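Putative sugar ABC transporter, substrate-binding protein (Clostridium phytofermentans, PDB 4WZZ) probably binds sugars for uptake by an ABC transporter, and here holds L-rhamnose in the cleft between its two lobes. Local coordinates at residues A64-P67 with Y68-K71; V139-L142 with D143-N147; S310-V314 with N315-T319; P361-I364 with A365-K369. One frame throughout, in Å; residues are numbered along the deposited sequence.

Contact 1: residues A64-P67 with Y68-K71. With RAM (alpha-L-rhamnopyranose), chain B.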
loop_
_atom_site.group_PDB
_atom_site.type_symbol
_atom_site.label_atom_id
_atom_site.label_comp_id
_atom_site.label_asym_id
_atom_site.label_seq_id
_atom_site.Cartn_x
_atom_site.Cartn_y
_atom_site.Cartn_z
ATOM N N ALA A 64 -6.353 -5.951 -10.637
ATOM C CA ALA A 64 -7.065 -5.066 -11.566
ATOM C C ALA A 64 -8.113 -4.236 -10.831
ATOM O O ALA A 64 -8.536 -4.590 -9.741
ATOM C CB ALA A 64 -7.749 -5.893 -12.631
ATOM N N GLY A 65 -8.532 -3.148 -11.468
ATOM C CA GLY A 65 -9.702 -2.423 -11.027
ATOM C C GLY A 65 -9.394 -1.527 -9.848
ATOM O O GLY A 65 -10.300 -1.156 -9.110
ATOM N N ASN A 66 -8.124 -1.190 -9.660
ATOM C CA ASN A 66 -7.702 -0.360 -8.518
ATOM C C ASN A 66 -6.792 0.766 -8.994
ATOM O O ASN A 66 -5.654 0.538 -9.399
ATOM C CB ASN A 66 -6.954 -1.223 -7.488
ATOM C CG ASN A 66 -6.511 -0.430 -6.285
ATOM O OD1 ASN A 66 -6.588 0.797 -6.282
ATOM N ND2 ASN A 66 -6.032 -1.124 -5.260
ATOM N N PRO A 67 -7.284 2.001 -8.992
ATOM C CA PRO A 67 -6.489 3.110 -9.517
ATOM C C PRO A 67 -5.140 3.291 -8.830
ATOM O O PRO A 67 -4.195 3.753 -9.482
ATOM C CB PRO A 67 -7.403 4.337 -9.303
ATOM C CG PRO A 67 -8.754 3.792 -9.158
ATOM C CD PRO A 67 -8.652 2.409 -8.622
ATOM N N TYR A 68 -5.049 2.939 -7.545
ATOM C CA TYR A 68 -3.781 3.037 -6.836
ATOM C C TYR A 68 -2.745 2.157 -7.538
ATOM O O TYR A 68 -1.607 2.569 -7.765
ATOM C CB TYR A 68 -3.960 2.619 -5.381
ATOM C CG TYR A 68 -2.673 2.434 -4.634
ATOM C CD1 TYR A 68 -1.947 1.258 -4.756
ATOM C CD2 TYR A 68 -2.170 3.428 -3.801
ATOM C CE1 TYR A 68 -0.752 1.072 -4.069
ATOM C CE2 TYR A 68 -0.964 3.251 -3.127
ATOM C CZ TYR A 68 -0.268 2.073 -3.265
ATOM O OH TYR A 68 0.925 1.898 -2.588
ATOM N N ASN A 69 -3.155 0.957 -7.916
ATOM C CA ASN A 69 -2.231 0.028 -8.566
ATOM C C ASN A 69 -1.815 0.516 -9.951
ATOM O O ASN A 69 -0.692 0.282 -10.400
ATOM C CB ASN A 69 -2.853 -1.361 -8.699
ATOM C CG ASN A 69 -3.048 -2.057 -7.359
ATOM O OD1 ASN A 69 -2.422 -1.701 -6.368
ATOM N ND2 ASN A 69 -3.920 -3.045 -7.325
ATOM N N GLN A 70 -2.733 1.173 -10.645
ATOM C CA GLN A 70 -2.400 1.728 -11.955
ATOM C C GLN A 70 -1.383 2.866 -11.862
ATOM O O GLN A 70 -0.529 3.028 -12.750
ATOM C CB GLN A 70 -3.686 2.170 -12.651
ATOM C CG GLN A 70 -4.522 0.969 -12.975
ATOM C CD GLN A 70 -5.969 1.305 -13.336
ATOM O OE1 GLN A 70 -6.225 2.184 -14.152
ATOM N NE2 GLN A 70 -6.914 0.589 -12.732
ATOM N N LYS A 71 -1.471 3.669 -10.805
ATOM C CA LYS A 71 -0.527 4.772 -10.635
ATOM C C LYS A 71 0.846 4.220 -10.272
ATOM O O LYS A 71 1.867 4.738 -10.720
ATOM C CB LYS A 71 -1.033 5.768 -9.586
ATOM C CG LYS A 71 -2.268 6.547 -10.113
ATOM C CD LYS A 71 -2.983 7.310 -9.058
ATOM C CE LYS A 71 -4.398 7.747 -9.520
ATOM N NZ LYS A 71 -4.391 8.427 -10.851
HETATM C C1 RAM B . -4.855 -0.444 -1.897
HETATM C C2 RAM B . -3.897 -1.625 -2.001
HETATM C C3 RAM B . -2.445 -1.222 -1.747
HETATM C C4 RAM B . -2.323 -0.367 -0.490
HETATM C C5 RAM B . -3.315 0.794 -0.537
HETATM C C6 RAM B . -3.292 1.607 0.748
HETATM O O1 RAM B . -4.664 0.384 -2.990
HETATM O O2 RAM B . -4.338 -2.556 -1.061
HETATM O O3 RAM B . -1.686 -2.427 -1.669
HETATM O O4 RAM B . -0.999 0.122 -0.372
HETATM O O5 RAM B . -4.623 0.327 -0.731
HETATM O O HOH W 1 -5.418 -4.030 -4.932
#

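Contact 2: residues V139-L142 with D143-N147. With RAM (alpha-L-rhamnopyranose), chain B.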
loop_
_atom_site.group_PDB
_atom_site.type_symbol
_atom_site.label_atom_id
_atom_site.label_comp_id
_atom_site.label_asym_id
_atom_site.label_seq_id
_atom_site.Cartn_x
_atom_site.Cartn_y
_atom_site.Cartn_z
ATOM N N VAL A 139 14.153 -10.912 -8.264
ATOM C CA VAL A 139 12.836 -10.631 -7.689
ATOM C C VAL A 139 12.913 -9.510 -6.656
ATOM O O VAL A 139 13.699 -9.577 -5.711
ATOM C CB VAL A 139 12.212 -11.874 -7.047
ATOM C CG1 VAL A 139 10.840 -11.512 -6.440
ATOM C CG2 VAL A 139 12.064 -12.986 -8.064
ATOM N N LEU A 140 12.083 -8.494 -6.854
ATOM C CA LEU A 140 11.955 -7.357 -5.948
ATOM C C LEU A 140 10.479 -7.292 -5.547
ATOM O O LEU A 140 9.614 -7.737 -6.293
ATOM C CB LEU A 140 12.365 -6.078 -6.693
ATOM C CG LEU A 140 12.162 -4.721 -6.046
ATOM C CD1 LEU A 140 13.259 -3.775 -6.457
ATOM C CD2 LEU A 140 10.788 -4.153 -6.421
ATOM N N SER A 141 10.194 -6.776 -4.361
ATOM C CA SER A 141 8.812 -6.633 -3.946
ATOM C C SER A 141 8.573 -5.162 -3.636
ATOM O O SER A 141 9.505 -4.459 -3.249
ATOM C CB SER A 141 8.572 -7.540 -2.736
ATOM O OG SER A 141 7.258 -7.470 -2.258
ATOM N N LEU A 142 7.334 -4.697 -3.839
ATOM C CA LEU A 142 6.933 -3.335 -3.498
ATOM C C LEU A 142 5.500 -3.344 -2.977
ATOM O O LEU A 142 4.730 -4.254 -3.289
ATOM C CB LEU A 142 7.042 -2.356 -4.680
ATOM C CG LEU A 142 5.946 -2.373 -5.753
ATOM C CD1 LEU A 142 6.094 -1.202 -6.713
ATOM C CD2 LEU A 142 5.964 -3.683 -6.521
ATOM N N ASP A 143 5.165 -2.313 -2.201
ATOM C CA ASP A 143 3.781 -2.031 -1.758
ATOM C C ASP A 143 3.316 -3.022 -0.701
ATOM O O ASP A 143 2.875 -2.631 0.389
ATOM C CB ASP A 143 2.825 -2.020 -2.957
ATOM C CG ASP A 143 1.398 -1.692 -2.577
ATOM O OD1 ASP A 143 1.179 -0.726 -1.820
ATOM O OD2 ASP A 143 0.509 -2.406 -3.068
ATOM N N SER A 144 3.395 -4.302 -1.031
ATOM C CA SER A 144 3.001 -5.374 -0.126
ATOM C C SER A 144 4.040 -6.490 -0.250
ATOM O O SER A 144 4.278 -7.024 -1.337
ATOM C CB SER A 144 1.594 -5.865 -0.491
ATOM O OG SER A 144 1.169 -6.931 0.347
ATOM N N ALA A 145 4.679 -6.820 0.862
ATOM C CA ALA A 145 5.885 -7.652 0.809
ATOM C C ALA A 145 5.598 -9.140 0.606
ATOM O O ALA A 145 4.702 -9.709 1.239
ATOM C CB ALA A 145 6.707 -7.455 2.088
ATOM N N THR A 146 6.396 -9.771 -0.255
ATOM C CA THR A 146 6.545 -11.213 -0.215
ATOM C C THR A 146 7.437 -11.485 0.980
ATOM O O THR A 146 8.060 -10.569 1.514
ATOM C CB THR A 146 7.299 -11.771 -1.423
ATOM O OG1 THR A 146 8.600 -11.168 -1.474
ATOM C CG2 THR A 146 6.549 -11.475 -2.702
ATOM N N ASN A 147 7.538 -12.736 1.385
ATOM C CA ASN A 147 8.410 -13.025 2.516
ATOM C C ASN A 147 9.897 -12.802 2.179
ATOM O O ASN A 147 10.238 -12.499 1.046
ATOM C CB ASN A 147 8.119 -14.403 3.105
ATOM C CG ASN A 147 8.496 -15.550 2.198
ATOM O OD1 ASN A 147 9.444 -15.478 1.413
ATOM N ND2 ASN A 147 7.741 -16.628 2.313
HETATM C C1 RAM B . -4.855 -0.444 -1.897
HETATM C C2 RAM B . -3.897 -1.625 -2.001
HETATM C C3 RAM B . -2.445 -1.222 -1.747
HETATM C C4 RAM B . -2.323 -0.367 -0.490
HETATM C C5 RAM B . -3.315 0.794 -0.537
HETATM C C6 RAM B . -3.292 1.607 0.748
HETATM O O1 RAM B . -4.664 0.384 -2.990
HETATM O O2 RAM B . -4.338 -2.556 -1.061
HETATM O O3 RAM B . -1.686 -2.427 -1.669
HETATM O O4 RAM B . -0.999 0.122 -0.372
HETATM O O5 RAM B . -4.623 0.327 -0.731
#

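Contact 3: residues S310-V314 with N315-T319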
loop_
_atom_site.group_PDB
_atom_site.type_symbol
_atom_site.label_atom_id
_atom_site.label_comp_id
_atom_site.label_asym_id
_atom_site.label_seq_id
_atom_site.Cartn_x
_atom_site.Cartn_y
_atom_site.Cartn_z
ATOM N N SER A 310 15.033 -1.844 -9.077
ATOM C CA SER A 310 15.042 -2.974 -9.991
ATOM C C SER A 310 16.222 -2.878 -10.966
ATOM O O SER A 310 16.933 -3.850 -11.205
ATOM C CB SER A 310 13.751 -2.998 -10.810
ATOM O OG SER A 310 12.635 -3.211 -9.966
ATOM N N ILE A 311 16.405 -1.700 -11.553
ATOM C CA ILE A 311 17.512 -1.490 -12.485
ATOM C C ILE A 311 18.829 -1.696 -11.763
ATOM O O ILE A 311 19.775 -2.237 -12.339
ATOM C CB ILE A 311 17.480 -0.095 -13.104
ATOM C CG1 ILE A 311 16.229 0.056 -13.982
ATOM C CG2 ILE A 311 18.732 0.137 -13.975
ATOM C CD1 ILE A 311 15.943 1.475 -14.419
ATOM N N SER A 312 18.887 -1.277 -10.498
ATOM C CA SER A 312 20.120 -1.394 -9.715
ATOM C C SER A 312 20.476 -2.851 -9.436
ATOM O O SER A 312 21.647 -3.226 -9.493
ATOM C CB SER A 312 20.011 -0.599 -8.420
ATOM O OG SER A 312 19.923 0.785 -8.705
ATOM N N LEU A 313 19.466 -3.671 -9.145
ATOM C CA LEU A 313 19.644 -5.119 -9.057
ATOM C C LEU A 313 20.129 -5.742 -10.368
ATOM O O LEU A 313 21.045 -6.575 -10.362
ATOM C CB LEU A 313 18.342 -5.801 -8.640
ATOM C CG LEU A 313 17.864 -5.625 -7.199
ATOM C CD1 LEU A 313 16.454 -6.177 -7.049
ATOM C CD2 LEU A 313 18.805 -6.285 -6.186
ATOM N N VAL A 314 19.516 -5.358 -11.486
ATOM C CA VAL A 314 19.892 -5.933 -12.775
ATOM C C VAL A 314 21.311 -5.521 -13.173
ATOM O O VAL A 314 22.062 -6.318 -13.749
ATOM C CB VAL A 314 18.895 -5.525 -13.895
ATOM C CG1 VAL A 314 19.440 -5.894 -15.293
ATOM C CG2 VAL A 314 17.525 -6.165 -13.660
ATOM N N ASN A 315 21.673 -4.277 -12.888
ATOM C CA ASN A 315 22.987 -3.771 -13.260
ATOM C C ASN A 315 24.049 -4.104 -12.212
ATOM O O ASN A 315 25.235 -3.857 -12.424
ATOM C CB ASN A 315 22.937 -2.262 -13.516
ATOM C CG ASN A 315 22.291 -1.913 -14.846
ATOM O OD1 ASN A 315 21.990 -2.791 -15.660
ATOM N ND2 ASN A 315 22.087 -0.624 -15.081
ATOM N N GLY A 316 23.614 -4.663 -11.084
ATOM C CA GLY A 316 24.513 -5.142 -10.052
ATOM C C GLY A 316 25.053 -4.055 -9.139
ATOM O O GLY A 316 26.009 -4.291 -8.408
ATOM N N THR A 317 24.449 -2.870 -9.189
ATOM C CA THR A 317 24.840 -1.739 -8.346
ATOM C C THR A 317 24.452 -1.981 -6.876
ATOM O O THR A 317 25.051 -1.420 -5.956
ATOM C CB THR A 317 24.166 -0.434 -8.859
ATOM O OG1 THR A 317 24.808 -0.006 -10.068
ATOM C CG2 THR A 317 24.256 0.687 -7.828
ATOM N N ILE A 318 23.408 -2.782 -6.675
ATOM C CA ILE A 318 23.013 -3.253 -5.354
ATOM C C ILE A 318 22.647 -4.707 -5.500
ATOM O O ILE A 318 22.422 -5.183 -6.608
ATOM C CB ILE A 318 21.769 -2.510 -4.765
ATOM C CG1 ILE A 318 20.520 -2.862 -5.568
ATOM C CG2 ILE A 318 21.993 -1.015 -4.726
ATOM C CD1 ILE A 318 19.276 -2.102 -5.147
ATOM N N THR A 319 22.569 -5.405 -4.374
ATOM C CA THR A 319 22.142 -6.797 -4.338
ATOM C C THR A 319 20.956 -6.992 -3.389
ATOM O O THR A 319 20.367 -8.064 -3.334
ATOM C CB THR A 319 23.285 -7.691 -3.852
ATOM O OG1 THR A 319 23.606 -7.343 -2.500
ATOM C CG2 THR A 319 24.506 -7.510 -4.744
HETATM O O HOH W 2 22.377 -7.272 -8.272
#

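Contact 4: residues P361-I364 with A365-K369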
loop_
_atom_site.group_PDB
_atom_site.type_symbol
_atom_site.label_atom_id
_atom_site.label_comp_id
_atom_site.label_asym_id
_atom_site.label_seq_id
_atom_site.Cartn_x
_atom_site.Cartn_y
_atom_site.Cartn_z
ATOM N N PRO A 361 -8.303 18.977 4.862
ATOM C CA PRO A 361 -8.937 20.069 4.123
ATOM C C PRO A 361 -7.976 21.148 3.618
ATOM O O PRO A 361 -8.170 21.744 2.551
ATOM C CB PRO A 361 -9.907 20.659 5.160
ATOM C CG PRO A 361 -10.288 19.445 6.004
ATOM C CD PRO A 361 -9.046 18.593 6.076
ATOM N N SER A 362 -6.925 21.415 4.377
ATOM C CA SER A 362 -6.017 22.491 3.992
ATOM C C SER A 362 -5.129 22.169 2.782
ATOM O O SER A 362 -4.497 23.055 2.246
ATOM C CB SER A 362 -5.157 22.910 5.185
ATOM O OG SER A 362 -4.288 21.871 5.592
ATOM N N ASN A 363 -5.070 20.905 2.348
ATOM C CA ASN A 363 -4.208 20.548 1.218
ATOM C C ASN A 363 -4.800 19.549 0.245
ATOM O O ASN A 363 -4.142 19.156 -0.693
ATOM C CB ASN A 363 -2.839 20.011 1.681
ATOM C CG ASN A 363 -2.930 18.653 2.372
ATOM O OD1 ASN A 363 -3.962 18.001 2.368
ATOM N ND2 ASN A 363 -1.803 18.206 2.924
ATOM N N ILE A 364 -6.047 19.143 0.431
ATOM C CA ILE A 364 -6.558 17.997 -0.334
ATOM C C ILE A 364 -6.742 18.322 -1.815
ATOM O O ILE A 364 -6.397 17.512 -2.668
ATOM C CB ILE A 364 -7.868 17.430 0.304
ATOM C CG1 ILE A 364 -8.454 16.267 -0.505
ATOM C CG2 ILE A 364 -8.932 18.530 0.445
ATOM C CD1 ILE A 364 -7.555 15.099 -0.608
ATOM N N ALA A 365 -7.253 19.507 -2.138
ATOM C CA ALA A 365 -7.637 19.777 -3.512
ATOM C C ALA A 365 -6.421 19.789 -4.443
ATOM O O ALA A 365 -6.475 19.255 -5.556
ATOM C CB ALA A 365 -8.420 21.080 -3.601
ATOM N N GLU A 366 -5.311 20.370 -3.989
ATOM C CA GLU A 366 -4.117 20.465 -4.849
ATOM C C GLU A 366 -3.559 19.075 -5.149
ATOM O O GLU A 366 -3.113 18.811 -6.261
ATOM C CB GLU A 366 -3.052 21.387 -4.232
ATOM C CG GLU A 366 -2.441 20.858 -2.949
ATOM C CD GLU A 366 -1.853 21.935 -2.085
ATOM O OE1 GLU A 366 -0.610 22.023 -2.018
ATOM O OE2 GLU A 366 -2.626 22.694 -1.457
ATOM N N TRP A 367 -3.638 18.160 -4.176
ATOM C CA TRP A 367 -3.089 16.830 -4.360
ATOM C C TRP A 367 -4.004 15.916 -5.155
ATOM O O TRP A 367 -3.544 14.914 -5.701
ATOM C CB TRP A 367 -2.715 16.197 -3.013
ATOM C CG TRP A 367 -1.469 16.794 -2.446
ATOM C CD1 TRP A 367 -1.386 17.773 -1.518
ATOM C CD2 TRP A 367 -0.110 16.458 -2.797
ATOM N NE1 TRP A 367 -0.072 18.079 -1.262
ATOM C CE2 TRP A 367 0.733 17.287 -2.034
ATOM C CE3 TRP A 367 0.465 15.533 -3.672
ATOM C CZ2 TRP A 367 2.130 17.223 -2.111
ATOM C CZ3 TRP A 367 1.856 15.474 -3.748
ATOM C CH2 TRP A 367 2.670 16.319 -2.981
ATOM N N ALA A 368 -5.289 16.262 -5.223
ATOM C CA ALA A 368 -6.272 15.432 -5.906
ATOM C C ALA A 368 -5.983 15.371 -7.404
ATOM O O ALA A 368 -6.436 14.452 -8.082
ATOM C CB ALA A 368 -7.653 15.959 -5.661
ATOM N N LYS A 369 -5.236 16.350 -7.905
ATOM C CA LYS A 369 -4.851 16.345 -9.304
ATOM C C LYS A 369 -3.566 15.572 -9.581
ATOM O O LYS A 369 -3.181 15.418 -10.752
ATOM C CB LYS A 369 -4.709 17.782 -9.819
ATOM C CG LYS A 369 -6.032 18.544 -9.830
ATOM C CD LYS A 369 -7.157 17.795 -10.573
ATOM C CE LYS A 369 -7.371 18.320 -11.998
ATOM N NZ LYS A 369 -8.627 17.760 -12.628
HETATM O O HOH W 3 -2.291 23.765 1.077
#

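Contact 1: residues A64-P67 with Y68-K71
Asn66 closes the start of helix 67-82 with its own side chain: OD1 accepts from Tyr68 N at 2.9 Å, an N-cap bond whose donor stands 44° above the amide's carbonyl plane. With CG anti to the backbone N (chi1 -179°), the amide lies alongside Tyr68, and ND2 is left to give a nearly straight bond (167°) to O1 of rhamnose, 3.0 Å away. Tyr68 sets one ring face against the sugar, whose C5 sits 4.1 Å above the ring centre, while its OH bonds to Asp143 and Trp297. Asn69 crosses Asn66 at about a right angle; one water accepts from both ND2 atoms, and Asn69 ND2 also bonds to Ser63 O. All three of these side chains are buried. The outer side of the turn is looser. There Gln70 passes NE2 within 3.6 Å of Asn66 O, and Lys71 runs its CG past Pro67 O at 3.5 Å, with Gly65 exposed beyond. With OD1 taken by the helix N-H, the cap bond helps to set the Asn66 amide so that ND2 is presented to the sugar.

Contact 2: residues V139-L142 with D143-N147
Ser141 OG reaches across the turn to Thr146 N and accepts its hydrogen at 3.2 Å, with an N-H...O angle of 154°. The hydroxyl has a second partner in Ile117 O on the neighbouring strand, so it is used as both acceptor and donor. CG of Asp143 lies anti to the backbone N (chi1 -178°), which carries the carboxylate away from the strand and into the pocket. There each oxygen takes one sugar hydroxyl: O4 of rhamnose donates to Asp143 OD1 at 2.7 Å, and O3 donates to Asp143 OD2 at 2.6 Å. OD1 is further bonded by Tyr68 OH and Gln157 NE2. Strand 138-142 belongs to the parallel part of a sheet in the type I periplasmic binding protein fold, and as is usual for this fold the ligand meets the loop at the strand's C-terminal end. The chain leaves that end through a gamma turn centred on Asp143, closed by Ser144 N to Leu142 O at 2.6 Å; the C=O...N angle of 97° is sharply bent, as such a tight turn requires. Beyond it, Ser144 OG bonds to Ala119 O and Asn192 N, and Ala145 O accepts from Thr191 OG1. Thr146 OG1 donates to Asn147 O at 3.3 Å. The Asn147 amide is also engaged, ND2 with Asp123 and Glu126, OD1 with Ser150 OG.

Contact 3: residues S310-V314 with N315-T319
Asn315 folds back along the last turn of helix 299-315 and lies beside Ile311, the two side chains pointing the same way. Its CB rests 3.4 Å from Ile311 O, the carbonyl that also takes the backbone bond from Asn315 N at 2.8 Å. CG stays over that same oxygen, and there the amide divides. OD1 turns to the Val314 side, 3.8 Å from Val314 C, whereas ND2 sits 3.6 Å from Ile311 CG2 and gives its hydrogen bond to Ala52 O near the start of the ordered chain. The helix then ends in a Schellman motif. Gly316 adopts a positive phi of 80°, which swings the backbone round so that Thr317 N bonds to Ser312 O at 2.8 Å and Gly316 N to Leu313 O at 3.3 Å, both weak, the first being bent, the second rather long. Ser312 O receives a second N-H, that of Ile318, in a straight but long and weak bond of 3.4 Å. A water fills in beside the turn, donating to both Leu313 O and Ile318 O. On the apolar side, Ile318 holds CG1 in the crowded position between its backbone N and carbonyl carbon (chi1 68°); this brings CG1 and CD1 against Ser312 CB, and CG1 within 3.9 Å of Leu313 CD2. Leu313 CD2 also touches the backbone carbonyl of Thr319, while the rest of its side chain packs on His138 and Leu140 of the sheet. Ser312 OG turns back into the helix to bond with Tyr308 O.

Contact 4: residues P361-I364 with A365-K369
The first turn of the short helix 364-368, which follows strand 357-359 near the C-terminus, brings Asn363 against Glu366 and Trp367. Asn363 holds the N-cap position, yet its side chain makes no capping bond: chi1 of 68° sends the amide back to the preceding chain, OD1 to Glu360 N and ND2 to Lys358 O. The backbone carbonyl of Asn363 is met by carbon atoms. Trp367 CD1 points the indole edge at Asn363 O, in the ring plane and 3.2 Å away, and Glu366 CG comes within 3.3 Å of that same Asn363 O. Further round the turn, Ile364 O takes two weak bonds, from Trp367 N at 3.2 Å and Ala368 N at 3.1 Å. A water donates to both Ser362 O, at 2.6 Å, and Glu366 OE2, at 2.8 Å, tying the exposed carboxylate to the loop. The indole is backed by Phe359, edge-to-face, and by Phe357, while Ile364 is buried against Pro276, Ala280 and Ile283. With weak bonds across it and no side-chain cap, the turn probably relies in part on the water bridge and on apolar contacts; the carboxylate of Glu366 would probably be favoured slightly by its place in the first turn of the helix.

How the contacts relate
Contacts 1 to 4 follow one another along the chain. Contacts 1 and 2, with centres about 17 Å apart, both touch rhamnose and meet directly through Tyr68 and Asp143; the start of helix 67-82 and the end of strand 138-142 thus contribute adjoining parts of the pocket. The centre of contact 3 lies about 16 Å from that of contact 2, at the far end of helix 299-315, which packs on the same sheet: Leu140 CD1 touches Ser310 OG at 3.6 Å. Contact 4 touches none of the others: its nearest atoms are about 7 Å from contact 1, and its centre is about 36 Å from that of contact 3. Sugar binding therefore concerns contacts 1 and 2, while contacts 3 and 4 shape helix ends elsewhere.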